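Translation initiation factor 6 (Methanocaldococcus jannaschii, PDB 1G61) binds to the 50S ribosomal subunit and prevents it from joining the 30S subunit to form the 70S initiation complex. Local coordinates at residues E138-T143 with K176-V181; T143-P148 with P165-D170. All coordinates share one frame; numbering follows the deposited sequence.

Contact 1: E138-T143 with K176-V181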
ATOM      1  N   GLU A 138      -4.447   3.878  15.333  1.00  8.67           N
ATOM      2  CA  GLU A 138      -3.258   3.796  16.162  1.00  9.04           C
ATOM      3  C   GLU A 138      -2.028   3.789  15.282  1.00  7.44           C
ATOM      4  O   GLU A 138      -2.003   2.963  14.331  1.00  8.61           O
ATOM      5  CB  GLU A 138      -3.331   2.485  16.965  1.00 10.89           C
ATOM      6  CG  GLU A 138      -2.009   2.264  17.747  1.00 16.03           C
ATOM      7  CD  GLU A 138      -1.851   0.888  18.318  1.00 16.52           C
ATOM      8  OE1 GLU A 138      -2.734   0.005  18.175  1.00 16.72           O
ATOM      9  OE2 GLU A 138      -0.841   0.610  19.011  1.00 18.90           O
ATOM     10  N   VAL A 139      -1.027   4.596  15.594  1.00  7.87           N
ATOM     11  CA  VAL A 139       0.255   4.616  14.856  1.00  7.94           C
ATOM     12  C   VAL A 139       1.379   4.240  15.788  1.00  8.43           C
ATOM     13  O   VAL A 139       1.446   4.750  16.913  1.00 10.74           O
ATOM     14  CB  VAL A 139       0.514   6.030  14.274  1.00  8.30           C
ATOM     15  CG1 VAL A 139       1.901   6.103  13.636  1.00 12.40           C
ATOM     16  CG2 VAL A 139      -0.578   6.358  13.240  1.00 10.78           C
ATOM     17  N   GLU A 140       2.237   3.310  15.371  1.00  7.28           N
ATOM     18  CA  GLU A 140       3.452   2.999  16.117  1.00  7.70           C
ATOM     19  C   GLU A 140       4.660   3.175  15.200  1.00  7.85           C
ATOM     20  O   GLU A 140       4.546   3.056  13.962  1.00  9.38           O
ATOM     21  CB  GLU A 140       3.433   1.535  16.615  1.00 11.07           C
ATOM     22  CG  GLU A 140       2.257   1.259  17.541  1.00 14.19           C
ATOM     23  CD  GLU A 140       2.242   2.122  18.778  1.00 20.90           C
ATOM     24  OE1 GLU A 140       3.296   2.678  19.184  1.00 24.02           O
ATOM     25  OE2 GLU A 140       1.168   2.269  19.414  1.00 22.05           O
ATOM     26  N   ILE A 141       5.816   3.447  15.787  1.00  7.91           N
ATOM     27  CA  ILE A 141       7.058   3.614  15.041  1.00  6.66           C
ATOM     28  C   ILE A 141       7.801   2.300  15.071  1.00  7.67           C
ATOM     29  O   ILE A 141       7.882   1.646  16.142  1.00 10.37           O
ATOM     30  CB  ILE A 141       7.877   4.753  15.693  1.00  9.25           C
ATOM     31  CG1 ILE A 141       7.202   6.126  15.511  1.00 11.31           C
ATOM     32  CG2 ILE A 141       9.298   4.695  15.192  1.00 11.84           C
ATOM     33  CD1 ILE A 141       7.664   7.211  16.474  1.00 15.16           C
ATOM     34  N   GLY A 142       8.397   1.888  13.945  1.00  7.68           N
ATOM     35  CA  GLY A 142       9.238   0.681  14.044  1.00  9.35           C
ATOM     36  C   GLY A 142       9.739   0.290  12.677  1.00  7.34           C
ATOM     37  O   GLY A 142       9.662   1.092  11.709  1.00  8.57           O
ATOM     38  N   THR A 143      10.253  -0.930  12.602  1.00  8.60           N
ATOM     39  CA  THR A 143      10.898  -1.482  11.407  1.00  7.23           C
ATOM     40  C   THR A 143      10.242  -2.807  11.036  1.00  7.71           C
ATOM     41  O   THR A 143       9.404  -3.286  11.799  1.00 10.58           O
ATOM     42  CB  THR A 143      12.401  -1.692  11.662  1.00  8.93           C
ATOM     43  OG1 THR A 143      12.554  -2.462  12.867  1.00  9.87           O
ATOM     44  CG2 THR A 143      13.090  -0.360  11.958  1.00 11.41           C
ATOM     45  N   LYS A 176       0.610  -8.459  14.042  1.00  9.56           N
ATOM     46  CA  LYS A 176      -0.750  -9.018  14.058  1.00 10.07           C
ATOM     47  C   LYS A 176      -1.609  -8.219  15.005  1.00 10.08           C
ATOM     48  O   LYS A 176      -2.777  -7.923  14.721  1.00 11.76           O
ATOM     49  CB  LYS A 176      -0.654 -10.503  14.411  1.00 12.89           C
ATOM     50  CG  LYS A 176      -1.970 -11.220  14.281  1.00 17.61           C
ATOM     51  CD  LYS A 176      -1.729 -12.693  14.640  1.00 17.09           C
ATOM     52  CE  LYS A 176      -2.999 -13.459  14.311  1.00 22.44           C
ATOM     53  NZ  LYS A 176      -2.983 -14.723  15.089  1.00 25.79           N
ATOM     54  N   SER A 177      -1.055  -7.853  16.162  1.00 10.29           N
ATOM     55  CA  SER A 177      -1.768  -7.083  17.173  1.00  9.83           C
ATOM     56  C   SER A 177      -2.008  -5.666  16.693  1.00 11.21           C
ATOM     57  O   SER A 177      -3.111  -5.107  16.805  1.00 11.87           O
ATOM     58  CB  SER A 177      -0.944  -7.124  18.483  1.00 14.37           C
ATOM     59  OG  SER A 177      -1.526  -6.267  19.429  1.00 21.23           O
ATOM     60  N   LEU A 178      -0.985  -5.001  16.108  1.00  8.03           N
ATOM     61  CA  LEU A 178      -1.088  -3.619  15.654  1.00  8.03           C
ATOM     62  C   LEU A 178      -2.158  -3.454  14.581  1.00  7.44           C
ATOM     63  O   LEU A 178      -2.933  -2.511  14.570  1.00  8.86           O
ATOM     64  CB  LEU A 178       0.264  -3.121  15.102  1.00  8.02           C
ATOM     65  CG  LEU A 178       0.289  -1.733  14.485  1.00  7.82           C
ATOM     66  CD1 LEU A 178      -0.148  -0.664  15.476  1.00 11.74           C
ATOM     67  CD2 LEU A 178       1.697  -1.469  13.942  1.00 10.57           C
ATOM     68  N   PHE A 179      -2.220  -4.415  13.649  1.00  7.57           N
ATOM     69  CA  PHE A 179      -3.096  -4.311  12.503  1.00  7.34           C
ATOM     70  C   PHE A 179      -4.424  -5.025  12.753  1.00  6.94           C
ATOM     71  O   PHE A 179      -5.343  -4.905  11.908  1.00  7.75           O
ATOM     72  CB  PHE A 179      -2.371  -4.902  11.269  1.00  7.62           C
ATOM     73  CG  PHE A 179      -1.216  -4.037  10.829  1.00  6.99           C
ATOM     74  CD1 PHE A 179       0.064  -4.569  10.729  1.00  9.53           C
ATOM     75  CD2 PHE A 179      -1.428  -2.690  10.503  1.00  8.11           C
ATOM     76  CE1 PHE A 179       1.122  -3.766  10.292  1.00 10.73           C
ATOM     77  CE2 PHE A 179      -0.377  -1.900  10.068  1.00  7.48           C
ATOM     78  CZ  PHE A 179       0.882  -2.439   9.985  1.00  9.69           C
ATOM     79  N   LYS A 180      -4.552  -5.724  13.889  1.00  8.34           N
ATOM     80  CA  LYS A 180      -5.791  -6.402  14.291  1.00  8.67           C
ATOM     81  C   LYS A 180      -6.271  -7.335  13.199  1.00  7.55           C
ATOM     82  O   LYS A 180      -7.444  -7.344  12.809  1.00  9.33           O
ATOM     83  CB  LYS A 180      -6.865  -5.393  14.656  1.00  9.00           C
ATOM     84  CG  LYS A 180      -6.637  -4.577  15.890  1.00 14.40           C
ATOM     85  CD  LYS A 180      -6.375  -5.538  17.029  1.00 29.13           C
ATOM     86  CE  LYS A 180      -5.923  -4.872  18.315  1.00 32.20           C
ATOM     87  NZ  LYS A 180      -4.910  -5.780  18.946  1.00 26.61           N
ATOM     88  N   VAL A 181      -5.345  -8.170  12.698  1.00 10.02           N
ATOM     89  CA  VAL A 181      -5.659  -9.136  11.632  1.00  9.39           C
ATOM     90  C   VAL A 181      -5.623 -10.567  12.160  1.00 11.41           C
ATOM     91  O   VAL A 181      -4.879 -10.886  13.092  1.00 15.60           O
ATOM     92  CB  VAL A 181      -4.712  -9.016  10.426  1.00  9.66           C
ATOM     93  CG1 VAL A 181      -4.999  -7.685   9.741  1.00 11.42           C
ATOM     94  CG2 VAL A 181      -3.242  -9.081  10.809  1.00  9.95           C
TER
HETATM   95  O   HOH W   1      -4.602  -1.211  16.353  1.00 16.91           O

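Contact 2: T143-P148 with P165-D170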
ATOM      1  N   THR A 143      10.253  -0.930  12.602  1.00  8.60           N
ATOM      2  CA  THR A 143      10.898  -1.482  11.407  1.00  7.23           C
ATOM      3  C   THR A 143      10.242  -2.807  11.036  1.00  7.71           C
ATOM      4  O   THR A 143       9.404  -3.286  11.799  1.00 10.58           O
ATOM      5  CB  THR A 143      12.401  -1.692  11.662  1.00  8.93           C
ATOM      6  OG1 THR A 143      12.554  -2.462  12.867  1.00  9.87           O
ATOM      7  CG2 THR A 143      13.090  -0.360  11.958  1.00 11.41           C
ATOM      8  N   ILE A 144      10.630  -3.378   9.907  1.00  7.89           N
ATOM      9  CA  ILE A 144      10.231  -4.715   9.483  1.00  7.84           C
ATOM     10  C   ILE A 144      11.491  -5.456   9.098  1.00  8.23           C
ATOM     11  O   ILE A 144      12.165  -4.988   8.170  1.00  8.71           O
ATOM     12  CB  ILE A 144       9.229  -4.690   8.291  1.00  9.81           C
ATOM     13  CG1 ILE A 144       7.926  -4.008   8.631  1.00 15.26           C
ATOM     14  CG2 ILE A 144       9.037  -6.113   7.735  1.00  9.98           C
ATOM     15  CD1 ILE A 144       6.906  -4.889   9.284  1.00 20.33           C
ATOM     16  N   ALA A 145      11.793  -6.549   9.816  1.00  8.44           N
ATOM     17  CA  ALA A 145      13.007  -7.334   9.527  1.00 10.16           C
ATOM     18  C   ALA A 145      14.190  -6.375   9.582  1.00 10.33           C
ATOM     19  O   ALA A 145      15.082  -6.480   8.736  1.00 11.82           O
ATOM     20  CB  ALA A 145      12.920  -8.066   8.212  1.00 11.28           C
ATOM     21  N   GLU A 146      14.217  -5.438  10.521  1.00 10.69           N
ATOM     22  CA  GLU A 146      15.285  -4.464  10.756  1.00 11.59           C
ATOM     23  C   GLU A 146      15.314  -3.330   9.744  1.00 10.26           C
ATOM     24  O   GLU A 146      16.165  -2.428   9.854  1.00 13.69           O
ATOM     25  CB  GLU A 146      16.696  -5.105  10.771  1.00 12.44           C
ATOM     26  CG  GLU A 146      16.763  -6.368  11.644  1.00 16.23           C
ATOM     27  CD  GLU A 146      18.189  -6.836  11.883  1.00 19.26           C
ATOM     28  OE1 GLU A 146      18.630  -7.809  11.213  1.00 22.50           O
ATOM     29  OE2 GLU A 146      18.821  -6.231  12.770  1.00 26.97           O
ATOM     30  N   LEU A 147      14.423  -3.301   8.768  1.00  9.06           N
ATOM     31  CA  LEU A 147      14.395  -2.284   7.723  1.00  8.29           C
ATOM     32  C   LEU A 147      13.394  -1.185   7.997  1.00  8.45           C
ATOM     33  O   LEU A 147      12.263  -1.457   8.415  1.00  9.00           O
ATOM     34  CB  LEU A 147      14.044  -2.947   6.368  1.00  9.39           C
ATOM     35  CG  LEU A 147      15.024  -4.084   5.968  1.00 10.84           C
ATOM     36  CD1 LEU A 147      14.457  -4.830   4.767  1.00 14.35           C
ATOM     37  CD2 LEU A 147      16.410  -3.513   5.707  1.00 18.09           C
ATOM     38  N   PRO A 148      13.766   0.083   7.838  1.00  9.30           N
ATOM     39  CA  PRO A 148      12.850   1.176   8.146  1.00  9.03           C
ATOM     40  C   PRO A 148      11.836   1.446   7.030  1.00  8.03           C
ATOM     41  O   PRO A 148      10.841   2.151   7.297  1.00  8.48           O
ATOM     42  CB  PRO A 148      13.799   2.356   8.370  1.00 11.80           C
ATOM     43  CG  PRO A 148      14.927   2.065   7.407  1.00 14.09           C
ATOM     44  CD  PRO A 148      15.110   0.564   7.449  1.00 11.53           C
ATOM     45  N   PRO A 165      10.447 -12.170   4.465  1.00  8.91           N
ATOM     46  CA  PRO A 165      10.641 -13.534   5.009  1.00  9.67           C
ATOM     47  C   PRO A 165      11.465 -13.583   6.283  1.00  9.05           C
ATOM     48  O   PRO A 165      11.416 -14.651   6.968  1.00 12.91           O
ATOM     49  CB  PRO A 165      11.328 -14.270   3.844  1.00  9.74           C
ATOM     50  CG  PRO A 165      11.923 -13.232   3.005  1.00 11.83           C
ATOM     51  CD  PRO A 165      11.061 -11.999   3.130  1.00  9.35           C
ATOM     52  N   LEU A 166      12.230 -12.566   6.658  1.00 10.46           N
ATOM     53  CA  LEU A 166      13.115 -12.650   7.821  1.00 10.28           C
ATOM     54  C   LEU A 166      12.505 -12.042   9.063  1.00 10.15           C
ATOM     55  O   LEU A 166      13.187 -11.841  10.079  1.00 14.28           O
ATOM     56  CB  LEU A 166      14.492 -12.012   7.539  1.00 11.29           C
ATOM     57  CG  LEU A 166      15.289 -12.761   6.459  1.00 11.72           C
ATOM     58  CD1 LEU A 166      16.645 -12.107   6.256  1.00 15.65           C
ATOM     59  CD2 LEU A 166      15.404 -14.244   6.804  1.00 15.43           C
ATOM     60  N   VAL A 167      11.217 -11.769   9.059  1.00 10.73           N
ATOM     61  CA  VAL A 167      10.541 -11.287  10.278  1.00 10.97           C
ATOM     62  C   VAL A 167      10.460 -12.410  11.296  1.00 12.85           C
ATOM     63  O   VAL A 167      10.055 -13.554  11.004  1.00 15.56           O
ATOM     64  CB  VAL A 167       9.131 -10.787   9.923  1.00 10.11           C
ATOM     65  CG1 VAL A 167       8.312 -10.546  11.175  1.00 12.11           C
ATOM     66  CG2 VAL A 167       9.193  -9.515   9.110  1.00 10.93           C
ATOM     67  N   GLU A 168      10.861 -12.096  12.536  1.00 12.24           N
ATOM     68  CA  GLU A 168      10.878 -13.119  13.585  1.00 13.26           C
ATOM     69  C   GLU A 168       9.508 -13.202  14.249  1.00 12.70           C
ATOM     70  O   GLU A 168       8.717 -12.261  14.161  1.00 12.07           O
ATOM     71  CB  GLU A 168      12.002 -12.777  14.589  1.00 19.53           C
ATOM     72  CG  GLU A 168      13.381 -12.892  13.969  1.00 22.14           C
ATOM     73  CD  GLU A 168      14.569 -12.576  14.821  1.00 29.87           C
ATOM     74  OE1 GLU A 168      14.480 -12.619  16.070  1.00 42.81           O
ATOM     75  OE2 GLU A 168      15.646 -12.273  14.232  1.00 42.37           O
ATOM     76  N   ASP A 169       9.206 -14.287  14.972  1.00 15.08           N
ATOM     77  CA  ASP A 169       7.907 -14.525  15.512  1.00 15.21           C
ATOM     78  C   ASP A 169       7.461 -13.403  16.452  1.00 14.15           C
ATOM     79  O   ASP A 169       6.254 -13.101  16.433  1.00 13.09           O
ATOM     80  CB  ASP A 169       7.835 -15.882  16.256  1.00 18.18           C
ATOM     81  CG  ASP A 169       8.152 -17.053  15.347  1.00 21.94           C
ATOM     82  OD1 ASP A 169       7.964 -16.956  14.119  1.00 27.63           O
ATOM     83  OD2 ASP A 169       8.559 -18.080  15.967  1.00 33.06           O
ATOM     84  N   ASP A 170       8.344 -12.834  17.257  1.00 13.79           N
ATOM     85  CA  ASP A 170       7.902 -11.807  18.197  1.00 13.79           C
ATOM     86  C   ASP A 170       7.431 -10.584  17.432  1.00  9.86           C
ATOM     87  O   ASP A 170       6.438  -9.941  17.846  1.00 11.33           O
ATOM     88  CB  ASP A 170       8.991 -11.446  19.190  1.00 16.35           C
ATOM     89  CG  ASP A 170      10.305 -11.159  18.524  1.00 20.33           C
ATOM     90  OD1 ASP A 170      10.419 -11.178  17.279  1.00 22.82           O
ATOM     91  OD2 ASP A 170      11.255 -10.927  19.289  1.00 24.10           O
TER

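Contact 1: E138-T143 with K176-V181
Leu178 reaches from the last turn of helix 169-179 to strand 138-141 and meets Glu138 and Glu140. The contact joins a helix end to an outermost strand of the three-stranded mixed sheet 111-113, 117-120 and 138-141, in the alpha-beta fold of the eIF-6 family. The helix closes with a Schellman motif: Lys180 is the C-prime residue with positive phi, and Val181 N bonds back to Lys176 O.

Glu138 can be followed outward. Its CB points toward the helix. With CG anti to the backbone N (chi1 173°) and chi2 also extended, the chain passes across Leu178 at an angle, its carboxylate end over CD1. Glu138 CG lies 4.1 Å from Leu178 CD1, and Glu138 CD comes to 3.7 Å of that methyl. Both carboxylate oxygens also lie near CD1. Glu138 OE1 is hydrogen-bonded to a water oxygen, 2.9 Å away. The same water oxygen lies 2.8 Å from Leu178 O, within hydrogen-bonding distance, and so bridges the strand side chain and the helix backbone. OE2 turns toward Glu140, and the distance from Glu138 OE2 to Glu140 OE2 is 2.6 Å. An acid group there probably holds a proton.

Glu140 touches the same methyl with its CG. On the other side of the strand, Val139 packs on helix 128-135. Leu178 also touches Leu119 of the neighbouring strand, while its CD2 sits over the rim of one face of the Phe179 ring. At the helix end, Lys180 folds back, and its NZ donates to Ser177 O at 2.9 Å, tilted 25° from the carbonyl plane.

Contact 2: T143-P148 with P165-D170
Ile144 and Val167 make the tight part of this contact. Ile144 CG2 meets Val167 CG2 at 3.7 Å. Ile144 CG2 lies anti to its own backbone N, at the side where Val167 CG2 comes in. Both residues are buried. Ile144 also packs on Leu175 and Val167 on Leu172, so the helix that follows takes part in the same apolar cluster. Val167 CG2 also reaches the backbone of the turn, 4.0 Å from Ala145 N. That N-H is bonded to Glu171 OE1, which ties the turn to the helix by a polar link beside the methyls.

The outer part is looser. Ala145 CB points toward 165-170 and stands 4.1 Å from Val167 CG2. Ala145 CB is 4.3 Å from CB of the exposed Leu166. Farther out, the acids Glu146 and Glu168 are both exposed. Glu146 OE1 and Glu168 OE2 stay 6.2 Å apart.

Ile144 and Leu147 close the turn with a reciprocal pair of backbone bonds, Leu147 N to Ile144 O and Ile144 N to Leu147 O, each 2.9 Å. Glu168 holds the N-cap position of helix 169-179. The contact thus sets a type I' beta turn, with Ala145 and Glu146 at its corners, against the segment leading into a helix.

In the fold
Contacts 1 and 2 lie at the two ends of one helix, 169-179. Contact 2 packs a loop against the approach to its first turn, and contact 1 sets a strand against its last. The chain leaves strand 138-141 and passes through Thr143, the residue they share, into the turn of contact 2. Strand and turn therefore meet opposite ends of the same helical segment. The centres of contacts 1 and 2 are about 13 Å apart, and no touch joins them beyond the shared chain. Both lie on the same side of the chain's centre, about 15 Å from it for contact 1 and 18 Å for contact 2.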